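Local structure of 455aa long hypothetical phospho-sugar mutase (2F7L) at residues L79-A82 and V83-G87; P208-A212 and R213-P217; M384-E387 and I388-I392. The protein converts glucosamine-6-phosphate and galactosamine-6-phosphate to the corresponding 1-phosphates, using magnesium, to supply precursors of UDP-GlcNAc and UDP-GalNAc. All coordinates share one frame; numbering follows the deposited sequence.

Contact 1 (L79-A82 and V83-G87); sequences LQYA and VKTLG
Tyr-81 swings its ring toward the following helical turn because its CG stands trans to the backbone N (chi1 -173°), while Thr-85, with chi1 81°, carries its methyl CG2 beside its own N, which places it over the ring. The methyl lies over one face, 3.8 Å from CG2 to the centroid of the Tyr-81 ring and displaced toward the rim, which makes a CH-pi contact. Its closest approach is on the CE1 and CZ side, with Thr-85 CG2 3.5 Å from Tyr-81 CE1. The backbone joins the same pair: Thr-85 N donates to Tyr-81 O at 2.9 Å, and the hydroxyl adds a weak bond of 3.4 Å from Thr-85 OG1 to that carbonyl oxygen, which therefore takes two donors from one residue. The Tyr-81 ring also stacks with the ring of His-336 and touches Thr-154 and Tyr-155 of helix 151-160, so an alanine here would probably leave the Thr-85 methyl and His-336 without their aromatic partner. On a different side of the helix, Ala-82 CB meets Leu-86 CD2 at 4.1 Å; Gly-87, with positive phi, follows. Such i to i+4 contacts are those of an alpha-helix; this one, 76-86, forms the crossover of a beta-alpha-beta unit in domain I, between parallel strands 67-73 and 90-94, which flank strand 39-44 in the sheet.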
ATOM      1  N   LEU A  79     -13.249   0.254  -0.922  1.00 28.33           N
ATOM      2  CA  LEU A  79     -13.905   1.331  -1.654  1.00 27.04           C
ATOM      3  C   LEU A  79     -13.545   1.174  -3.131  1.00 27.01           C
ATOM      4  O   LEU A  79     -14.398   1.221  -4.002  1.00 27.27           O
ATOM      5  CB  LEU A  79     -13.402   2.687  -1.155  1.00 26.89           C
ATOM      6  CG  LEU A  79     -14.114   3.557  -0.113  1.00 25.70           C
ATOM      7  CD1 LEU A  79     -15.436   2.952   0.236  1.00 24.37           C
ATOM      8  CD2 LEU A  79     -13.226   3.739   1.123  1.00 25.06           C
ATOM      9  N   GLN A  80     -12.265   0.997  -3.404  1.00 26.65           N
ATOM     10  CA  GLN A  80     -11.811   0.841  -4.768  1.00 27.60           C
ATOM     11  C   GLN A  80     -12.486  -0.346  -5.426  1.00 27.81           C
ATOM     12  O   GLN A  80     -12.944  -0.264  -6.572  1.00 27.42           O
ATOM     13  CB  GLN A  80     -10.299   0.646  -4.794  1.00 29.02           C
ATOM     14  CG  GLN A  80      -9.533   1.859  -4.350  1.00 30.90           C
ATOM     15  CD  GLN A  80      -8.069   1.568  -4.192  1.00 32.52           C
ATOM     16  OE1 GLN A  80      -7.678   0.715  -3.382  1.00 35.47           O
ATOM     17  NE2 GLN A  80      -7.240   2.267  -4.962  1.00 32.28           N
ATOM     18  N   TYR A  81     -12.534  -1.457  -4.698  1.00 27.92           N
ATOM     19  CA  TYR A  81     -13.156  -2.661  -5.216  1.00 27.72           C
ATOM     20  C   TYR A  81     -14.619  -2.361  -5.581  1.00 27.83           C
ATOM     21  O   TYR A  81     -15.163  -2.877  -6.574  1.00 26.77           O
ATOM     22  CB  TYR A  81     -13.085  -3.784  -4.177  1.00 27.33           C
ATOM     23  CG  TYR A  81     -13.581  -5.086  -4.747  1.00 27.39           C
ATOM     24  CD1 TYR A  81     -12.845  -5.759  -5.728  1.00 26.05           C
ATOM     25  CD2 TYR A  81     -14.837  -5.598  -4.375  1.00 27.52           C
ATOM     26  CE1 TYR A  81     -13.344  -6.897  -6.321  1.00 27.22           C
ATOM     27  CE2 TYR A  81     -15.343  -6.734  -4.955  1.00 26.57           C
ATOM     28  CZ  TYR A  81     -14.595  -7.386  -5.923  1.00 27.84           C
ATOM     29  OH  TYR A  81     -15.064  -8.564  -6.451  1.00 28.22           O
ATOM     30  N   ALA A  82     -15.249  -1.518  -4.766  1.00 27.64           N
ATOM     31  CA  ALA A  82     -16.620  -1.115  -5.002  1.00 28.17           C
ATOM     32  C   ALA A  82     -16.719  -0.355  -6.332  1.00 29.20           C
ATOM     33  O   ALA A  82     -17.525  -0.713  -7.200  1.00 30.43           O
ATOM     34  CB  ALA A  82     -17.110  -0.257  -3.864  1.00 26.19           C
ATOM     35  N   VAL A  83     -15.902   0.676  -6.519  1.00 29.07           N
ATOM     36  CA  VAL A  83     -15.982   1.410  -7.773  1.00 30.40           C
ATOM     37  C   VAL A  83     -15.607   0.500  -8.940  1.00 30.63           C
ATOM     38  O   VAL A  83     -16.165   0.602 -10.038  1.00 31.54           O
ATOM     39  CB  VAL A  83     -15.086   2.674  -7.755  1.00 30.03           C
ATOM     40  CG1 VAL A  83     -13.772   2.344  -7.177  1.00 31.62           C
ATOM     41  CG2 VAL A  83     -14.917   3.224  -9.157  1.00 29.17           C
ATOM     42  N   LYS A  84     -14.673  -0.403  -8.695  1.00 30.49           N
ATOM     43  CA  LYS A  84     -14.249  -1.342  -9.721  1.00 30.35           C
ATOM     44  C   LYS A  84     -15.384  -2.264 -10.201  1.00 30.75           C
ATOM     45  O   LYS A  84     -15.624  -2.398 -11.394  1.00 31.19           O
ATOM     46  CB  LYS A  84     -13.098  -2.210  -9.189  1.00 29.23           C
ATOM     47  CG  LYS A  84     -12.638  -3.309 -10.125  1.00 27.74           C
ATOM     48  CD  LYS A  84     -11.600  -4.203  -9.459  1.00 28.27           C
ATOM     49  CE  LYS A  84     -11.438  -5.537 -10.178  1.00 27.85           C
ATOM     50  NZ  LYS A  84     -10.971  -5.380 -11.588  1.00 28.42           N
ATOM     51  N   THR A  85     -16.103  -2.888  -9.282  1.00 30.75           N
ATOM     52  CA  THR A  85     -17.115  -3.829  -9.713  1.00 30.94           C
ATOM     53  C   THR A  85     -18.566  -3.422  -9.531  1.00 31.18           C
ATOM     54  O   THR A  85     -19.471  -4.136  -9.985  1.00 31.80           O
ATOM     55  CB  THR A  85     -16.935  -5.180  -8.992  1.00 31.35           C
ATOM     56  OG1 THR A  85     -17.525  -5.101  -7.689  1.00 32.22           O
ATOM     57  CG2 THR A  85     -15.438  -5.533  -8.829  1.00 31.37           C
ATOM     58  N   LEU A  86     -18.810  -2.293  -8.874  1.00 29.81           N
ATOM     59  CA  LEU A  86     -20.182  -1.886  -8.636  1.00 27.53           C
ATOM     60  C   LEU A  86     -20.751  -0.911  -9.653  1.00 26.89           C
ATOM     61  O   LEU A  86     -21.896  -0.490  -9.532  1.00 26.60           O
ATOM     62  CB  LEU A  86     -20.302  -1.344  -7.211  1.00 26.99           C
ATOM     63  CG  LEU A  86     -21.144  -2.188  -6.243  1.00 25.98           C
ATOM     64  CD1 LEU A  86     -21.070  -3.633  -6.579  1.00 24.17           C
ATOM     65  CD2 LEU A  86     -20.682  -1.956  -4.829  1.00 26.33           C
ATOM     66  N   GLY A  87     -19.951  -0.568 -10.658  1.00 27.07           N
ATOM     67  CA  GLY A  87     -20.397   0.336 -11.713  1.00 25.70           C
ATOM     68  C   GLY A  87     -20.043   1.814 -11.636  1.00 25.19           C
ATOM     69  O   GLY A  87     -20.373   2.569 -12.528  1.00 24.84           O
TER

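Contact 2 (P208-A212 and R213-P217); sequences PLFSA and RQPEP
Arg-213, Phe-210 and Pro-215 carry this contact, in the loop between strand 198-201 and helix 223-231. The chain doubles back through a beta turn from Phe-210 to Arg-213, closed by a weak bond of 3.4 Å from Arg-213 N to Phe-210 O. Phe-210 enters the turn with positive phi, and its ring is directed back at the residues beyond it. There Pro-215 lies across one face at about a right angle: its CB sits 4.0 Å from the centroid of the Phe-210 ring, offset toward the rim and nearest to CE1, in a CH-pi contact. The other end of the pyrrolidine is placed near the root of the ring, with Pro-215 CD 4.0 Å from Phe-210 CG. The Pro-215 side chain is also about 6 Å from that of Asp-241, probably a magnesium ligand. Val-46 and Ala-101 touch the Phe-210 side chain. Arg-213 turns away from this apolar pair. Its chain runs extended from CG to NE and brings the guanidinium near the carbonyls of the residues that follow, where Arg-213 NH1 makes weak bonds to Gln-214 O at 2.8 Å and to Pro-215 O at 3.4 Å. Beyond the loop, NE forms a salt bridge with Asp-178, which probably balances the charge, and NH2 binds His-240 O. A buried arginine paired firmly through NE and NH2 and more weakly through NH1 probably limits how far the loop can move.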
ATOM      1  N   PRO A 208      -9.760   7.501  15.871  1.00 28.39           N
ATOM      2  CA  PRO A 208      -8.898   8.394  15.103  1.00 27.82           C
ATOM      3  C   PRO A 208      -7.711   8.981  15.900  1.00 28.78           C
ATOM      4  O   PRO A 208      -6.926   9.758  15.357  1.00 29.90           O
ATOM      5  CB  PRO A 208      -9.870   9.458  14.620  1.00 26.71           C
ATOM      6  CG  PRO A 208     -10.771   9.595  15.772  1.00 26.01           C
ATOM      7  CD  PRO A 208     -11.063   8.137  16.117  1.00 27.53           C
ATOM      8  N   LEU A 209      -7.568   8.638  17.175  1.00 28.94           N
ATOM      9  CA  LEU A 209      -6.421   9.164  17.923  1.00 30.09           C
ATOM     10  C   LEU A 209      -5.223   8.224  17.929  1.00 30.40           C
ATOM     11  O   LEU A 209      -4.147   8.615  18.364  1.00 31.57           O
ATOM     12  CB  LEU A 209      -6.797   9.540  19.364  1.00 29.79           C
ATOM     13  CG  LEU A 209      -7.070  11.039  19.548  1.00 30.55           C
ATOM     14  CD1 LEU A 209      -7.879  11.543  18.349  1.00 31.43           C
ATOM     15  CD2 LEU A 209      -7.816  11.314  20.844  1.00 29.19           C
ATOM     16  N   PHE A 210      -5.415   7.001  17.438  1.00 29.93           N
ATOM     17  CA  PHE A 210      -4.355   6.004  17.348  1.00 29.27           C
ATOM     18  C   PHE A 210      -3.459   5.946  18.568  1.00 29.27           C
ATOM     19  O   PHE A 210      -2.250   5.822  18.474  1.00 29.11           O
ATOM     20  CB  PHE A 210      -3.522   6.268  16.109  1.00 28.90           C
ATOM     21  CG  PHE A 210      -4.300   6.194  14.848  1.00 29.17           C
ATOM     22  CD1 PHE A 210      -4.617   4.966  14.285  1.00 29.62           C
ATOM     23  CD2 PHE A 210      -4.724   7.354  14.214  1.00 29.35           C
ATOM     24  CE1 PHE A 210      -5.336   4.891  13.106  1.00 29.15           C
ATOM     25  CE2 PHE A 210      -5.445   7.292  13.033  1.00 28.67           C
ATOM     26  CZ  PHE A 210      -5.750   6.058  12.478  1.00 29.14           C
ATOM     27  N   SER A 211      -4.078   6.052  19.721  1.00 30.19           N
ATOM     28  CA  SER A 211      -3.383   5.995  20.987  1.00 30.50           C
ATOM     29  C   SER A 211      -2.385   4.848  21.133  1.00 31.53           C
ATOM     30  O   SER A 211      -1.262   5.060  21.566  1.00 32.04           O
ATOM     31  CB  SER A 211      -4.421   5.888  22.095  1.00 30.53           C
ATOM     32  OG  SER A 211      -3.823   5.391  23.261  1.00 30.52           O
ATOM     33  N   ALA A 212      -2.787   3.629  20.779  1.00 32.54           N
ATOM     34  CA  ALA A 212      -1.902   2.474  20.952  1.00 32.96           C
ATOM     35  C   ALA A 212      -0.618   2.401  20.103  1.00 33.90           C
ATOM     36  O   ALA A 212       0.411   1.880  20.561  1.00 35.00           O
ATOM     37  CB  ALA A 212      -2.701   1.200  20.793  1.00 31.99           C
ATOM     38  N   ARG A 213      -0.662   2.879  18.867  1.00 33.63           N
ATOM     39  CA  ARG A 213       0.538   2.850  18.033  1.00 32.95           C
ATOM     40  C   ARG A 213       0.330   3.678  16.778  1.00 34.56           C
ATOM     41  O   ARG A 213      -0.800   4.011  16.416  1.00 35.38           O
ATOM     42  CB  ARG A 213       0.929   1.418  17.642  1.00 30.18           C
ATOM     43  CG  ARG A 213       0.107   0.777  16.543  1.00 28.36           C
ATOM     44  CD  ARG A 213       0.770  -0.451  15.976  1.00 24.96           C
ATOM     45  NE  ARG A 213      -0.137  -1.196  15.099  1.00 25.84           N
ATOM     46  CZ  ARG A 213      -0.338  -0.970  13.797  1.00 25.02           C
ATOM     47  NH1 ARG A 213       0.296   0.000  13.163  1.00 24.79           N
ATOM     48  NH2 ARG A 213      -1.155  -1.751  13.109  1.00 23.99           N
ATOM     49  N   GLN A 214       1.418   4.036  16.120  1.00 35.47           N
ATOM     50  CA  GLN A 214       1.269   4.802  14.913  1.00 36.68           C
ATOM     51  C   GLN A 214       0.552   3.882  13.932  1.00 36.32           C
ATOM     52  O   GLN A 214       0.749   2.664  13.935  1.00 35.87           O
ATOM     53  CB  GLN A 214       2.630   5.214  14.364  1.00 38.83           C
ATOM     54  CG  GLN A 214       3.389   4.107  13.678  1.00 41.92           C
ATOM     55  CD  GLN A 214       4.686   4.617  13.101  1.00 44.34           C
ATOM     56  OE1 GLN A 214       5.411   3.895  12.393  1.00 45.37           O
ATOM     57  NE2 GLN A 214       4.996   5.878  13.400  1.00 45.75           N
ATOM     58  N   PRO A 215      -0.304   4.456  13.088  1.00 35.79           N
ATOM     59  CA  PRO A 215      -1.046   3.658  12.108  1.00 35.86           C
ATOM     60  C   PRO A 215      -0.211   2.882  11.096  1.00 35.46           C
ATOM     61  O   PRO A 215      -0.680   1.922  10.510  1.00 35.61           O
ATOM     62  CB  PRO A 215      -1.960   4.691  11.438  1.00 36.77           C
ATOM     63  CG  PRO A 215      -1.244   6.010  11.684  1.00 36.53           C
ATOM     64  CD  PRO A 215      -0.734   5.861  13.073  1.00 35.21           C
ATOM     65  N   GLU A 216       1.025   3.294  10.872  1.00 35.12           N
ATOM     66  CA  GLU A 216       1.835   2.594   9.901  1.00 34.74           C
ATOM     67  C   GLU A 216       2.598   1.463  10.560  1.00 34.35           C
ATOM     68  O   GLU A 216       3.432   1.696  11.423  1.00 34.22           O
ATOM     69  CB  GLU A 216       2.786   3.569   9.236  1.00 36.42           C
ATOM     70  CG  GLU A 216       3.836   2.904   8.381  1.00 38.50           C
ATOM     71  CD  GLU A 216       4.952   3.855   8.016  1.00 40.01           C
ATOM     72  OE1 GLU A 216       5.250   4.746   8.851  1.00 41.25           O
ATOM     73  OE2 GLU A 216       5.538   3.703   6.917  1.00 40.10           O
ATOM     74  N   PRO A 217       2.315   0.211  10.161  1.00 33.85           N
ATOM     75  CA  PRO A 217       2.971  -0.972  10.718  1.00 33.42           C
ATOM     76  C   PRO A 217       4.459  -1.115  10.379  1.00 33.14           C
ATOM     77  O   PRO A 217       4.847  -1.339   9.230  1.00 33.46           O
ATOM     78  CB  PRO A 217       2.115  -2.113  10.177  1.00 33.03           C
ATOM     79  CG  PRO A 217       1.690  -1.601   8.861  1.00 33.26           C
ATOM     80  CD  PRO A 217       1.304  -0.184   9.168  1.00 33.56           C
TER

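Contact 3 (M384-E387 and I388-I392); sequences MVEE and IYKKI
Val-385 and Tyr-389, one helical turn apart, cross obliquely, the valine set against the aromatic ring. One branch does the touching: CG2, held trans to the backbone N, lies over one face and is offset toward the hydroxyl end of the ring, with Val-385 CG2 3.6 Å from the centroid of the Tyr-389 ring. The contact counts as CH-pi, and Val-385 CG2 is 3.3 Å from Tyr-389 CZ. Tyr-389 reaches back over the preceding turn because its CG lies beside its own N (chi1 -72°), on the side facing Val-385. The backbone bond from Tyr-389 N to Val-385 O, 3.0 Å, joins the same two residues. At the far end of the ring, the hydroxyl forms a hydrogen bond with the backbone N of Lys-422, which ties the tyrosine to strand 416-422. Glu-386 and Lys-390, also four residues apart, run side by side and point the same way, but they meet through the lysine's aliphatic part, Glu-386 OE1 being 4.1 Å from Lys-390 CG. The opposite charges stay apart, with 5.8 Å between Glu-386 OE1 and Lys-390 NZ, so any attraction between them is likely to be weak. Ile-388 and Ile-392 instead meet helix 438-452. Met-384 occupies the N-cap of helix 385-396, an amphipathic helix that packs on the antiparallel sheet of the C-terminal domain alongside helix 438-452, in an alpha+beta domain of the TBP-like clan.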
ATOM      1  N   MET A 384      25.088  17.645  -6.640  1.00 66.63           N
ATOM      2  CA  MET A 384      23.894  17.141  -7.308  1.00 67.18           C
ATOM      3  C   MET A 384      23.778  15.633  -7.162  1.00 66.84           C
ATOM      4  O   MET A 384      24.747  14.886  -7.355  1.00 66.82           O
ATOM      5  CB  MET A 384      23.883  17.527  -8.791  1.00 68.76           C
ATOM      6  CG  MET A 384      22.525  18.087  -9.274  1.00 70.89           C
ATOM      7  SD  MET A 384      21.043  17.036  -8.896  1.00 72.83           S
ATOM      8  CE  MET A 384      20.382  17.851  -7.367  1.00 70.77           C
ATOM      9  N   VAL A 385      22.578  15.200  -6.799  1.00 66.09           N
ATOM     10  CA  VAL A 385      22.295  13.794  -6.616  1.00 65.55           C
ATOM     11  C   VAL A 385      22.742  12.993  -7.840  1.00 65.36           C
ATOM     12  O   VAL A 385      23.198  11.853  -7.719  1.00 64.71           O
ATOM     13  CB  VAL A 385      20.797  13.597  -6.367  1.00 65.33           C
ATOM     14  CG1 VAL A 385      20.013  14.295  -7.445  1.00 65.68           C
ATOM     15  CG2 VAL A 385      20.457  12.126  -6.342  1.00 65.78           C
ATOM     16  N   GLU A 386      22.625  13.600  -9.020  1.00 65.48           N
ATOM     17  CA  GLU A 386      23.029  12.939 -10.254  1.00 65.16           C
ATOM     18  C   GLU A 386      24.518  12.612 -10.241  1.00 63.94           C
ATOM     19  O   GLU A 386      24.963  11.678 -10.913  1.00 63.47           O
ATOM     20  CB  GLU A 386      22.724  13.816 -11.457  1.00 66.86           C
ATOM     21  CG  GLU A 386      23.231  13.201 -12.746  1.00 70.18           C
ATOM     22  CD  GLU A 386      24.018  14.194 -13.586  1.00 72.39           C
ATOM     23  OE1 GLU A 386      25.037  13.787 -14.202  1.00 73.54           O
ATOM     24  OE2 GLU A 386      23.608  15.379 -13.630  1.00 73.22           O
ATOM     25  N   GLU A 387      25.288  13.378  -9.474  1.00 62.66           N
ATOM     26  CA  GLU A 387      26.724  13.140  -9.373  1.00 61.46           C
ATOM     27  C   GLU A 387      27.031  11.954  -8.462  1.00 59.23           C
ATOM     28  O   GLU A 387      27.936  11.160  -8.736  1.00 58.50           O
ATOM     29  CB  GLU A 387      27.441  14.403  -8.877  1.00 63.29           C
ATOM     30  CG  GLU A 387      27.456  15.526  -9.918  1.00 66.15           C
ATOM     31  CD  GLU A 387      27.863  15.020 -11.318  1.00 67.90           C
ATOM     32  OE1 GLU A 387      28.970  14.441 -11.438  1.00 68.62           O
ATOM     33  OE2 GLU A 387      27.082  15.196 -12.293  1.00 67.75           O
ATOM     34  N   ILE A 388      26.272  11.839  -7.378  1.00 56.89           N
ATOM     35  CA  ILE A 388      26.449  10.738  -6.440  1.00 54.39           C
ATOM     36  C   ILE A 388      26.167   9.472  -7.251  1.00 53.38           C
ATOM     37  O   ILE A 388      26.975   8.542  -7.307  1.00 52.01           O
ATOM     38  CB  ILE A 388      25.427  10.831  -5.274  1.00 53.55           C
ATOM     39  CG1 ILE A 388      25.316  12.279  -4.768  1.00 53.16           C
ATOM     40  CG2 ILE A 388      25.838   9.919  -4.146  1.00 52.84           C
ATOM     41  CD1 ILE A 388      26.516  12.794  -4.034  1.00 52.60           C
ATOM     42  N   TYR A 389      25.004   9.465  -7.894  1.00 52.88           N
ATOM     43  CA  TYR A 389      24.584   8.349  -8.720  1.00 52.46           C
ATOM     44  C   TYR A 389      25.714   7.945  -9.657  1.00 52.61           C
ATOM     45  O   TYR A 389      26.184   6.812  -9.613  1.00 52.22           O
ATOM     46  CB  TYR A 389      23.337   8.742  -9.512  1.00 52.11           C
ATOM     47  CG  TYR A 389      22.066   8.843  -8.683  1.00 51.34           C
ATOM     48  CD1 TYR A 389      20.910   9.411  -9.214  1.00 50.53           C
ATOM     49  CD2 TYR A 389      22.021   8.380  -7.372  1.00 51.07           C
ATOM     50  CE1 TYR A 389      19.753   9.520  -8.465  1.00 50.03           C
ATOM     51  CE2 TYR A 389      20.858   8.484  -6.614  1.00 50.85           C
ATOM     52  CZ  TYR A 389      19.732   9.059  -7.167  1.00 50.70           C
ATOM     53  OH  TYR A 389      18.590   9.196  -6.408  1.00 50.90           O
ATOM     54  N   LYS A 390      26.152   8.881 -10.495  1.00 53.39           N
ATOM     55  CA  LYS A 390      27.252   8.635 -11.428  1.00 54.24           C
ATOM     56  C   LYS A 390      28.433   7.929 -10.768  1.00 54.16           C
ATOM     57  O   LYS A 390      29.022   7.027 -11.352  1.00 53.97           O
ATOM     58  CB  LYS A 390      27.741   9.956 -12.012  1.00 55.36           C
ATOM     59  CG  LYS A 390      27.095  10.366 -13.324  1.00 58.12           C
ATOM     60  CD  LYS A 390      27.830   9.752 -14.517  1.00 60.34           C
ATOM     61  CE  LYS A 390      27.367  10.355 -15.861  1.00 61.71           C
ATOM     62  NZ  LYS A 390      28.124   9.813 -17.050  1.00 61.45           N
ATOM     63  N   LYS A 391      28.769   8.344  -9.551  1.00 54.18           N
ATOM     64  CA  LYS A 391      29.892   7.781  -8.811  1.00 54.33           C
ATOM     65  C   LYS A 391      29.680   6.346  -8.356  1.00 54.02           C
ATOM     66  O   LYS A 391      30.306   5.425  -8.880  1.00 53.33           O
ATOM     67  CB  LYS A 391      30.189   8.660  -7.595  1.00 55.66           C
ATOM     68  CG  LYS A 391      31.641   9.093  -7.438  1.00 56.68           C
ATOM     69  CD  LYS A 391      32.495   8.063  -6.712  1.00 57.86           C
ATOM     70  CE  LYS A 391      33.834   8.699  -6.286  1.00 59.47           C
ATOM     71  NZ  LYS A 391      34.612   7.960  -5.230  1.00 59.51           N
ATOM     72  N   ILE A 392      28.800   6.158  -7.375  1.00 54.28           N
ATOM     73  CA  ILE A 392      28.534   4.820  -6.851  1.00 54.24           C
ATOM     74  C   ILE A 392      28.327   3.854  -7.973  1.00 53.87           C
ATOM     75  O   ILE A 392      28.691   2.686  -7.877  1.00 53.65           O
ATOM     76  CB  ILE A 392      27.305   4.771  -5.908  1.00 54.10           C
ATOM     77  CG1 ILE A 392      26.229   5.748  -6.363  1.00 54.18           C
ATOM     78  CG2 ILE A 392      27.741   5.112  -4.495  1.00 55.58           C
ATOM     79  CD1 ILE A 392      25.296   6.188  -5.229  1.00 53.24           C
TER

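The three contacts occupy three different domains and none touches another: centre to centre, contacts 1 and 2 are about 27 Å apart, and contact 3 lies about 43 Å from contact 1 and about 37 Å from contact 2. All use an aliphatic carbon over an aromatic face, yet the backbone differs, helical in contacts 1 and 3, irregular in contact 2. Contact 2 is buried and pairs its apolar patch with an arginine salt-bridged to Asp-178. Contact 1 is partly buried, its aromatic residue facing other domains, and contact 3 is a surface contact whose Glu-386 and Lys-390 do not bridge. Contact 1, through Gln-80, and contact 2 approach the predicted magnesium ligands; contact 3 is remote from them.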